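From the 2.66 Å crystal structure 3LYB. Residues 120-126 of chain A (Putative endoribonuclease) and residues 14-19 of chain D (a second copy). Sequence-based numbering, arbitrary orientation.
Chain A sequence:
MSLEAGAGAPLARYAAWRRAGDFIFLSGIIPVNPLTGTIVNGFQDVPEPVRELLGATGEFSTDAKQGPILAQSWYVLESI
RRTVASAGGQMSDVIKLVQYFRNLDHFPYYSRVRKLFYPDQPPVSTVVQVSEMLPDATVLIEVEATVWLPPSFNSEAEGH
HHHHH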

# COMPACT_ATOMS: atom_id res chain seq x y z
N ASP A 120 -21.12 -33.98 -20.26
CA ASP A 120 -21.17 -35.38 -19.74
C ASP A 120 -20.01 -35.79 -18.80
O ASP A 120 -20.26 -36.31 -17.72
CB ASP A 120 -21.30 -36.43 -20.89
CG ASP A 120 -21.98 -35.86 -22.16
OD1 ASP A 120 -23.19 -35.48 -22.08
OD2 ASP A 120 -21.31 -35.83 -23.23
N GLN A 121 -18.75 -35.58 -19.22
CA GLN A 121 -17.55 -35.99 -18.43
C GLN A 121 -16.64 -34.83 -17.98
O GLN A 121 -15.60 -34.60 -18.58
CB GLN A 121 -16.69 -37.00 -19.23
CG GLN A 121 -17.35 -38.37 -19.56
CD GLN A 121 -16.86 -39.51 -18.66
OE1 GLN A 121 -15.79 -39.43 -18.04
NE2 GLN A 121 -17.65 -40.58 -18.59
N PRO A 122 -17.03 -34.08 -16.92
CA PRO A 122 -16.14 -33.04 -16.33
C PRO A 122 -14.69 -33.49 -16.01
O PRO A 122 -14.47 -34.63 -15.58
CB PRO A 122 -16.87 -32.62 -15.03
CG PRO A 122 -18.14 -33.50 -14.93
CD PRO A 122 -18.39 -34.01 -16.34
N PRO A 123 -13.71 -32.57 -16.22
CA PRO A 123 -12.30 -32.88 -16.00
C PRO A 123 -11.91 -32.73 -14.54
O PRO A 123 -12.69 -32.20 -13.73
CB PRO A 123 -11.59 -31.82 -16.83
CG PRO A 123 -12.48 -30.62 -16.71
CD PRO A 123 -13.90 -31.12 -16.51
N VAL A 124 -10.73 -33.20 -14.20
CA VAL A 124 -10.12 -32.94 -12.92
C VAL A 124 -9.65 -31.48 -12.92
O VAL A 124 -9.26 -30.95 -13.96
CB VAL A 124 -8.99 -33.98 -12.70
CG1 VAL A 124 -7.82 -33.41 -11.96
CG2 VAL A 124 -9.54 -35.22 -11.99
N SER A 125 -9.71 -30.81 -11.77
CA SER A 125 -9.58 -29.36 -11.73
C SER A 125 -8.67 -28.79 -10.62
O SER A 125 -8.72 -29.22 -9.48
CB SER A 125 -10.98 -28.76 -11.58
OG SER A 125 -10.96 -27.35 -11.45
N THR A 126 -7.83 -27.83 -10.98
CA THR A 126 -7.08 -27.03 -10.00
C THR A 126 -7.30 -25.57 -10.36
O THR A 126 -7.26 -25.22 -11.52
CB THR A 126 -5.56 -27.32 -10.01
OG1 THR A 126 -5.33 -28.71 -9.82
CG2 THR A 126 -4.86 -26.62 -8.87
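Chain D (14-19) YAAWRR

What holds the chain D stretch to chain A most firmly? The polar anchor is the guanidinium of Arg D18, which reaches the backbone carbonyls of Gln A121 and Pro A122. Arg D18 NH1 donates a hydrogen bond to the carbonyl O of Pro A122 at 2.8 Å, a short distance but weak because the N-H...O angle is only 134°. Arg D18 NH1 also lies 2.9 Å from the backbone O of Gln A121, so two successive carbonyls crowd one nitrogen. The side-chain OE1 of Gln A121 sits over one face of the guanidinium, 3.5 Å from Arg D18 NH2, while the CA of Pro A123 approaches its edge, 3.4 Å from Arg D18 NH1.

Does the backbone of chain D join in? It does so once, through Ala D15 N, which donates to Pro A123 O at 3.3 Å. The angle of 177° is nearly straight, but the bond is long and counts as weak. Proline has no amide hydrogen to give, so Pro A122 and Pro A123 can offer chain D only their carbonyls as backbone hydrogen-bonding groups, and both are used as acceptors here.

How do the two backbones run past each other? Chain A passes from an extended loop into a strand at Val A124; chain D is loop at Ala D15 and Ala D16, where phi/psi of -39/-50 at Ala D16 breaks the extended run, and becomes strand from Trp D17. The nearest CA pairs are Pro A122 with Tyr D14, 5.0 Å apart, and Val A124 with Ala D15, 5.1 Å apart, so the paired residues rise in number in both chains. Beyond the turn at Ala D16, Arg D18 points its CA-to-CB bond toward chain A, and its side chain, with chi2 at t and chi3 at p, carries NH1 to the Pro A122 carbonyl.

What fills the space around these bonds? Val A124 occupies the bend in chain D: its CG2 lies 3.2 Å from Ala D15 O, 3.6 Å from Trp D17 C and 3.4 Å from Arg D18 N, and touches Arg D18 CB at 3.9 Å. Ala D15 points toward chain A, with its CB 3.7 Å from Pro A122 O. Tyr D14 packs its CA against Pro A122 CB at 3.7 Å and its CB against Pro A123 O at 3.4 Å, while its ring atom CG meets Ser A125 CB obliquely at 3.9 Å. Asp A120, Thr A126 and Arg D19 take no part, and the contact buries 420 Å² over both sides.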

# COMPACT_ATOMS: atom_id res chain seq x y z
N TYR D 14 -17.04 -30.66 -11.39
CA TYR D 14 -15.76 -31.38 -11.67
C TYR D 14 -15.58 -32.69 -10.91
O TYR D 14 -16.28 -32.93 -9.93
CB TYR D 14 -14.54 -30.47 -11.42
CG TYR D 14 -14.28 -30.16 -9.97
CD1 TYR D 14 -14.88 -29.08 -9.35
CD2 TYR D 14 -13.40 -30.96 -9.21
CE1 TYR D 14 -14.63 -28.80 -8.03
CE2 TYR D 14 -13.15 -30.68 -7.89
CZ TYR D 14 -13.76 -29.60 -7.31
OH TYR D 14 -13.53 -29.30 -6.01
N ALA D 15 -14.61 -33.49 -11.37
CA ALA D 15 -14.35 -34.86 -10.88
C ALA D 15 -13.24 -34.98 -9.83
O ALA D 15 -12.06 -34.71 -10.12
CB ALA D 15 -14.05 -35.78 -12.05
N ALA D 16 -13.60 -35.43 -8.62
CA ALA D 16 -12.64 -35.66 -7.54
C ALA D 16 -11.30 -36.27 -8.04
O ALA D 16 -10.23 -35.76 -7.72
CB ALA D 16 -13.27 -36.51 -6.44
N TRP D 17 -11.39 -37.35 -8.83
CA TRP D 17 -10.24 -37.90 -9.55
C TRP D 17 -10.68 -38.46 -10.89
O TRP D 17 -11.86 -38.70 -11.11
CB TRP D 17 -9.48 -38.95 -8.73
CG TRP D 17 -10.29 -40.16 -8.34
CD1 TRP D 17 -11.02 -40.31 -7.20
CD2 TRP D 17 -10.45 -41.37 -9.09
NE1 TRP D 17 -11.63 -41.55 -7.19
CE2 TRP D 17 -11.30 -42.22 -8.34
CE3 TRP D 17 -9.98 -41.82 -10.33
CZ2 TRP D 17 -11.68 -43.49 -8.78
CZ3 TRP D 17 -10.35 -43.09 -10.77
CH2 TRP D 17 -11.20 -43.91 -10.00
N ARG D 18 -9.72 -38.63 -11.79
CA ARG D 18 -9.98 -39.27 -13.08
C ARG D 18 -8.81 -40.12 -13.50
O ARG D 18 -7.65 -39.77 -13.29
CB ARG D 18 -10.42 -38.28 -14.17
CG ARG D 18 -11.93 -38.03 -14.15
CD ARG D 18 -12.43 -37.08 -15.23
NE ARG D 18 -12.49 -37.72 -16.55
CZ ARG D 18 -12.79 -37.08 -17.68
NH1 ARG D 18 -13.07 -35.78 -17.68
NH2 ARG D 18 -12.80 -37.76 -18.82
N ARG D 19 -9.16 -41.27 -14.07
CA ARG D 19 -8.23 -42.29 -14.50
C ARG D 19 -7.91 -42.07 -15.96
O ARG D 19 -8.82 -41.91 -16.78
CB ARG D 19 -8.87 -43.65 -14.28
CG ARG D 19 -8.35 -44.78 -15.19
CD ARG D 19 -8.09 -46.04 -14.38
NE ARG D 19 -6.67 -46.33 -14.40
CZ ARG D 19 -5.98 -46.85 -13.39
NH1 ARG D 19 -6.56 -47.12 -12.22
NH2 ARG D 19 -4.69 -47.08 -13.55